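Local coordinates for protein putative oxidoreductase (PDB 3FHL) that probably acts as an NAD(P)-dependent oxidoreductase of the Gfo/Idh/MocA family, although its substrate is not established, at residues 89-94 / 115-120; 96-101 / 119-124. All blocks are in the same frame, centred on the assembly; numbering follows the deposited sequence.

Contact 1. Residues 89-94 / 115-120; sequences GKNVVV and KGLMLS
Asn91 and Met118 set their side chains at about a right angle where two parallel strands start to pair, and the asparagine side-chain carbonyl adds a bond to the ladder at its N-terminal start. With CG beside the residue's own backbone N (chi1 -64°), OD1 reaches Met118 N at 3.0 Å; the donor lies in the carbonyl plane, on a lone pair, and the bond is nearly straight (169°). The same oxygen accepts from a water that also donates to Gly116 O, while ND2 is tied to Asp67 O, so both ends of the amide are held. Backbone bonds then take over: Val92 N to Met118 O and Ser120 N to Val92 O, each 2.9 Å, followed by Val94 N to Ser120 O.

On one face Val92 and Leu119 lie side by side, pointing the same way. Leu119 CD1 meets Val94 CG2 at 3.8 Å and also touches Val92 CG1, beneath helices 78-87 and 102-115. On the other face of the sheet, Val93 CG2 rests on Ser120 CB (4.0 Å), under helix 309-320. Near the strand starts, Leu117 CD1 lies 3.6 Å from Lys90 O, a buried carbonyl without a polar partner.

Gly89 and Gly116 each close the preceding helix in a Schellman motif, and strand 91-95, helix 102-115 and strand 119-122 make up a beta-alpha-beta crossover unit of the Rossmann fold.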
loop_
_atom_site.group_PDB
_atom_site.type_symbol
_atom_site.label_atom_id
_atom_site.label_comp_id
_atom_site.label_asym_id
_atom_site.label_seq_id
_atom_site.Cartn_x
_atom_site.Cartn_y
_atom_site.Cartn_z
ATOM N N GLY C 89 31.231 -17.425 -29.811
ATOM C CA GLY C 89 30.113 -17.822 -30.659
ATOM C C GLY C 89 28.997 -18.608 -29.991
ATOM O O GLY C 89 28.226 -19.284 -30.678
ATOM N N LYS C 90 28.894 -18.526 -28.660
ATOM C CA LYS C 90 27.872 -19.284 -27.943
ATOM C C LYS C 90 26.644 -18.421 -27.625
ATOM O O LYS C 90 26.756 -17.214 -27.450
ATOM C CB LYS C 90 28.465 -19.913 -26.672
ATOM C CG LYS C 90 29.868 -20.562 -26.842
ATOM C CD LYS C 90 29.912 -21.616 -27.957
ATOM C CE LYS C 90 31.328 -22.069 -28.306
ATOM N NZ LYS C 90 31.453 -22.349 -29.788
ATOM N N ASN C 91 25.468 -19.050 -27.582
ATOM C CA ASN C 91 24.265 -18.379 -27.064
ATOM C C ASN C 91 24.427 -18.300 -25.545
ATOM O O ASN C 91 25.090 -19.166 -24.953
ATOM C CB ASN C 91 22.992 -19.144 -27.434
ATOM C CG ASN C 91 22.751 -19.188 -28.924
ATOM O OD1 ASN C 91 22.387 -18.186 -29.549
ATOM N ND2 ASN C 91 22.947 -20.359 -29.507
ATOM N N VAL C 92 23.869 -17.261 -24.910
ATOM C CA VAL C 92 24.203 -16.976 -23.498
ATOM C C VAL C 92 22.998 -16.649 -22.607
ATOM O O VAL C 92 22.135 -15.844 -22.973
ATOM C CB VAL C 92 25.270 -15.816 -23.372
ATOM C CG1 VAL C 92 25.576 -15.479 -21.915
ATOM C CG2 VAL C 92 26.561 -16.186 -24.055
ATOM N N VAL C 93 22.957 -17.289 -21.443
ATOM C CA VAL C 93 22.097 -16.847 -20.337
ATOM C C VAL C 93 22.964 -16.221 -19.244
ATOM O O VAL C 93 23.954 -16.821 -18.814
ATOM C CB VAL C 93 21.257 -18.020 -19.766
ATOM C CG1 VAL C 93 20.619 -17.663 -18.403
ATOM C CG2 VAL C 93 20.180 -18.380 -20.746
ATOM N N VAL C 94 22.605 -15.011 -18.807
ATOM C CA VAL C 94 23.265 -14.406 -17.650
ATOM C C VAL C 94 22.290 -14.266 -16.483
ATOM O O VAL C 94 21.143 -13.840 -16.649
ATOM C CB VAL C 94 23.872 -13.009 -17.932
ATOM C CG1 VAL C 94 24.970 -12.678 -16.903
ATOM C CG2 VAL C 94 24.434 -12.918 -19.340
ATOM N N LYS C 115 26.583 -10.579 -33.840
ATOM C CA LYS C 115 26.919 -11.970 -34.143
ATOM C C LYS C 115 25.720 -12.890 -34.364
ATOM O O LYS C 115 25.906 -14.070 -34.664
ATOM C CB LYS C 115 27.821 -12.552 -33.053
ATOM C CG LYS C 115 29.066 -11.724 -32.767
ATOM C CD LYS C 115 30.051 -12.485 -31.903
ATOM C CE LYS C 115 30.666 -13.638 -32.683
ATOM N NZ LYS C 115 31.867 -14.174 -32.005
ATOM N N GLY C 116 24.505 -12.359 -34.222
ATOM C CA GLY C 116 23.275 -13.158 -34.332
ATOM C C GLY C 116 23.122 -14.208 -33.241
ATOM O O GLY C 116 22.605 -15.304 -33.483
ATOM N N LEU C 117 23.586 -13.873 -32.036
ATOM C CA LEU C 117 23.545 -14.784 -30.897
ATOM C C LEU C 117 22.493 -14.332 -29.880
ATOM O O LEU C 117 22.245 -13.133 -29.731
ATOM C CB LEU C 117 24.923 -14.855 -30.228
ATOM C CG LEU C 117 26.085 -15.379 -31.084
ATOM C CD1 LEU C 117 27.404 -15.200 -30.356
ATOM C CD2 LEU C 117 25.861 -16.835 -31.471
ATOM N N MET C 118 21.873 -15.300 -29.203
ATOM C CA MET C 118 20.905 -15.026 -28.128
ATOM C C MET C 118 21.627 -14.524 -26.873
ATOM O O MET C 118 22.627 -15.107 -26.447
ATOM C CB MET C 118 20.096 -16.289 -27.790
ATOM C CG MET C 118 18.901 -16.061 -26.812
ATOM S SD MET C 118 18.301 -17.578 -26.026
ATOM C CE MET C 118 19.664 -17.902 -24.927
ATOM N N LEU C 119 21.135 -13.424 -26.307
ATOM C CA LEU C 119 21.579 -12.977 -24.981
ATOM C C LEU C 119 20.362 -12.766 -24.079
ATOM O O LEU C 119 19.588 -11.827 -24.276
ATOM C CB LEU C 119 22.414 -11.701 -25.058
ATOM C CG LEU C 119 22.974 -11.127 -23.749
ATOM C CD1 LEU C 119 23.880 -12.124 -23.035
ATOM C CD2 LEU C 119 23.705 -9.824 -24.036
ATOM N N SER C 120 20.217 -13.664 -23.107
ATOM C CA SER C 120 19.090 -13.694 -22.178
ATOM C C SER C 120 19.543 -13.357 -20.761
ATOM O O SER C 120 20.664 -13.693 -20.367
ATOM C CB SER C 120 18.447 -15.091 -22.196
ATOM O OG SER C 120 17.428 -15.244 -21.212
HETATM O O HOH W 1 21.247 -17.705 -32.191
#

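Contact 2. Residues 96-101 / 119-124; sequences KPFTST and LSVYQN
Lys96 NZ has two polar partners: it hydrogen-bonds to Ser181 OG, and it donates to a water 2.9 Å away that in turn donates to Gln123 OE1, with 2.6 Å between that water and OE1. Lys96 belongs to the Glu-Lys-Pro sequence that marks the Gfo/Idh/MocA family, here with a cis peptide before Pro97, at the C-terminal end of the parallel strands of the Rossmann fold. In relatives this end of the sheet faces the dinucleotide and the substrate, so the setting is consistent with a place near the active site.

A second water links the backbones, accepting from Lys96 N at 2.8 Å and donating to Tyr122 O at 2.7 Å. Water thus bridges the segments where the chain has left strand 91-95 and direct backbone bonds give way. The Lys96 and Val121 side chains cross at about a right angle, with CG of the lysine 4.0 Å from CG1 of the valine.

Beyond the cis proline the chain turns back and drives Phe98 toward strand 119-122, its CG anti to the backbone N (chi1 175°). Val121 CG2 sits over one ring face in a CH-pi contact, 27° off the normal, and Thr99 CG2 covers the opposite face, so the ring is sandwiched between two methyls. Around this sandwich, Ala328 and Ile331 of helix 328-347 and Leu108 of helix 102-115 also touch Phe98. Further on, Thr99 OG1 donates to Thr101 O from above its carbonyl plane, and Thr101, at the N-cap of helix 102-115, accepts from Gln104 N through OG1. Leu119 completes the ring's surroundings tip to tip, its CD2 meeting Phe98 CZ near the ring plane at 3.8 Å.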
loop_
_atom_site.group_PDB
_atom_site.type_symbol
_atom_site.label_atom_id
_atom_site.label_comp_id
_atom_site.label_asym_id
_atom_site.label_seq_id
_atom_site.Cartn_x
_atom_site.Cartn_y
_atom_site.Cartn_z
ATOM N N LYS C 96 21.242 -12.382 -12.955
ATOM C CA LYS C 96 21.370 -11.098 -12.266
ATOM C C LYS C 96 22.437 -11.205 -11.178
ATOM O O LYS C 96 22.471 -12.200 -10.448
ATOM C CB LYS C 96 20.041 -10.684 -11.645
ATOM C CG LYS C 96 18.987 -10.270 -12.663
ATOM C CD LYS C 96 17.586 -10.497 -12.110
ATOM C CE LYS C 96 17.344 -9.695 -10.836
ATOM N NZ LYS C 96 16.000 -10.008 -10.249
ATOM N N PRO C 97 23.310 -10.187 -11.066
ATOM C CA PRO C 97 23.352 -8.956 -11.865
ATOM C C PRO C 97 23.974 -9.175 -13.246
ATOM O O PRO C 97 25.057 -9.759 -13.356
ATOM C CB PRO C 97 24.223 -8.006 -11.023
ATOM C CG PRO C 97 24.576 -8.770 -9.763
ATOM C CD PRO C 97 24.382 -10.211 -10.063
ATOM N N PHE C 98 23.253 -8.734 -14.277
ATOM C CA PHE C 98 23.669 -8.839 -15.678
ATOM C C PHE C 98 25.085 -8.295 -15.860
ATOM O O PHE C 98 25.991 -9.040 -16.235
ATOM C CB PHE C 98 22.636 -8.111 -16.561
ATOM C CG PHE C 98 22.980 -8.033 -18.037
ATOM C CD1 PHE C 98 23.605 -9.084 -18.709
ATOM C CD2 PHE C 98 22.619 -6.905 -18.767
ATOM C CE1 PHE C 98 23.900 -8.983 -20.062
ATOM C CE2 PHE C 98 22.897 -6.806 -20.119
ATOM C CZ PHE C 98 23.540 -7.838 -20.769
ATOM N N THR C 99 25.273 -7.006 -15.584
ATOM C CA THR C 99 26.598 -6.391 -15.623
ATOM C C THR C 99 26.747 -5.429 -14.455
ATOM O O THR C 99 25.757 -5.079 -13.801
ATOM C CB THR C 99 26.828 -5.587 -16.910
ATOM O OG1 THR C 99 25.707 -4.724 -17.137
ATOM C CG2 THR C 99 27.015 -6.499 -18.110
ATOM N N SER C 100 27.979 -4.991 -14.204
ATOM C CA SER C 100 28.230 -4.013 -13.151
ATOM C C SER C 100 27.756 -2.616 -13.554
ATOM O O SER C 100 27.350 -1.836 -12.698
ATOM C CB SER C 100 29.706 -4.009 -12.737
ATOM O OG SER C 100 30.533 -3.511 -13.770
ATOM N N THR C 101 27.798 -2.310 -14.854
ATOM C CA THR C 101 27.304 -1.021 -15.371
ATOM C C THR C 101 26.363 -1.188 -16.565
ATOM O O THR C 101 26.399 -2.205 -17.255
ATOM C CB THR C 101 28.456 -0.038 -15.793
ATOM O OG1 THR C 101 28.935 -0.369 -17.103
ATOM C CG2 THR C 101 29.621 -0.041 -14.791
ATOM N N LEU C 119 21.135 -13.424 -26.307
ATOM C CA LEU C 119 21.579 -12.977 -24.981
ATOM C C LEU C 119 20.362 -12.766 -24.079
ATOM O O LEU C 119 19.588 -11.827 -24.276
ATOM C CB LEU C 119 22.414 -11.701 -25.058
ATOM C CG LEU C 119 22.974 -11.127 -23.749
ATOM C CD1 LEU C 119 23.880 -12.124 -23.035
ATOM C CD2 LEU C 119 23.705 -9.824 -24.036
ATOM N N SER C 120 20.217 -13.664 -23.107
ATOM C CA SER C 120 19.090 -13.694 -22.178
ATOM C C SER C 120 19.543 -13.357 -20.761
ATOM O O SER C 120 20.664 -13.693 -20.367
ATOM C CB SER C 120 18.447 -15.091 -22.196
ATOM O OG SER C 120 17.428 -15.244 -21.212
ATOM N N VAL C 121 18.676 -12.679 -20.000
ATOM C CA VAL C 121 18.887 -12.532 -18.563
ATOM C C VAL C 121 17.823 -13.324 -17.806
ATOM O O VAL C 121 16.633 -13.201 -18.091
ATOM C CB VAL C 121 18.980 -11.050 -18.112
ATOM C CG1 VAL C 121 19.009 -10.938 -16.581
ATOM C CG2 VAL C 121 20.255 -10.422 -18.660
ATOM N N TYR C 122 18.274 -14.160 -16.874
ATOM C CA TYR C 122 17.399 -15.031 -16.082
ATOM C C TYR C 122 16.512 -14.234 -15.120
ATOM O O TYR C 122 16.992 -13.685 -14.128
ATOM C CB TYR C 122 18.237 -16.034 -15.292
ATOM C CG TYR C 122 17.429 -17.118 -14.615
ATOM C CD1 TYR C 122 16.660 -18.014 -15.361
ATOM C CD2 TYR C 122 17.455 -17.267 -13.234
ATOM C CE1 TYR C 122 15.928 -19.023 -14.752
ATOM C CE2 TYR C 122 16.733 -18.265 -12.616
ATOM C CZ TYR C 122 15.977 -19.143 -13.378
ATOM O OH TYR C 122 15.252 -20.126 -12.761
ATOM N N GLN C 123 15.221 -14.177 -15.425
ATOM C CA GLN C 123 14.233 -13.549 -14.543
ATOM C C GLN C 123 13.097 -14.538 -14.336
ATOM O O GLN C 123 12.097 -14.522 -15.055
ATOM C CB GLN C 123 13.732 -12.219 -15.137
ATOM C CG GLN C 123 14.855 -11.216 -15.457
ATOM C CD GLN C 123 14.376 -9.785 -15.548
ATOM O OE1 GLN C 123 13.999 -9.187 -14.544
ATOM N NE2 GLN C 123 14.410 -9.217 -16.750
ATOM N N ASN C 124 13.248 -15.407 -13.340
ATOM C CA ASN C 124 12.358 -16.549 -13.193
ATOM C C ASN C 124 10.981 -16.300 -12.593
ATOM O O ASN C 124 10.088 -17.143 -12.732
ATOM C CB ASN C 124 13.039 -17.670 -12.412
ATOM C CG ASN C 124 13.485 -17.252 -11.025
ATOM O OD1 ASN C 124 13.430 -16.093 -10.637
ATOM N ND2 ASN C 124 13.958 -18.215 -10.274
HETATM O O HOH W 2 18.998 -13.933 -12.374
HETATM O O HOH W 3 13.838 -10.190 -12.107
#

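Contacts 1 and 2 follow one another along strand 119-122 and share Leu119 and Ser120, with their centres 12 Å apart. Between them the ladder continues by one more rung, a probable hydrogen bond of 2.9 Å from Tyr122 N to Val94 O. The same Val94 O packs against Val121 CG1 at 3.6 Å, and the two methyls of Leu119 divide between the contacts. Together they show how the neighbourhood of strand 119-122 changes along its length, from direct strand pairing in contact 1 to water bridges and ring packing in contact 2. Only contact 2 includes the Lys-Pro pair of the family signature, which in relatives lies near the cofactor; contact 1 lies farther back along the same strands, toward their N-terminal ends.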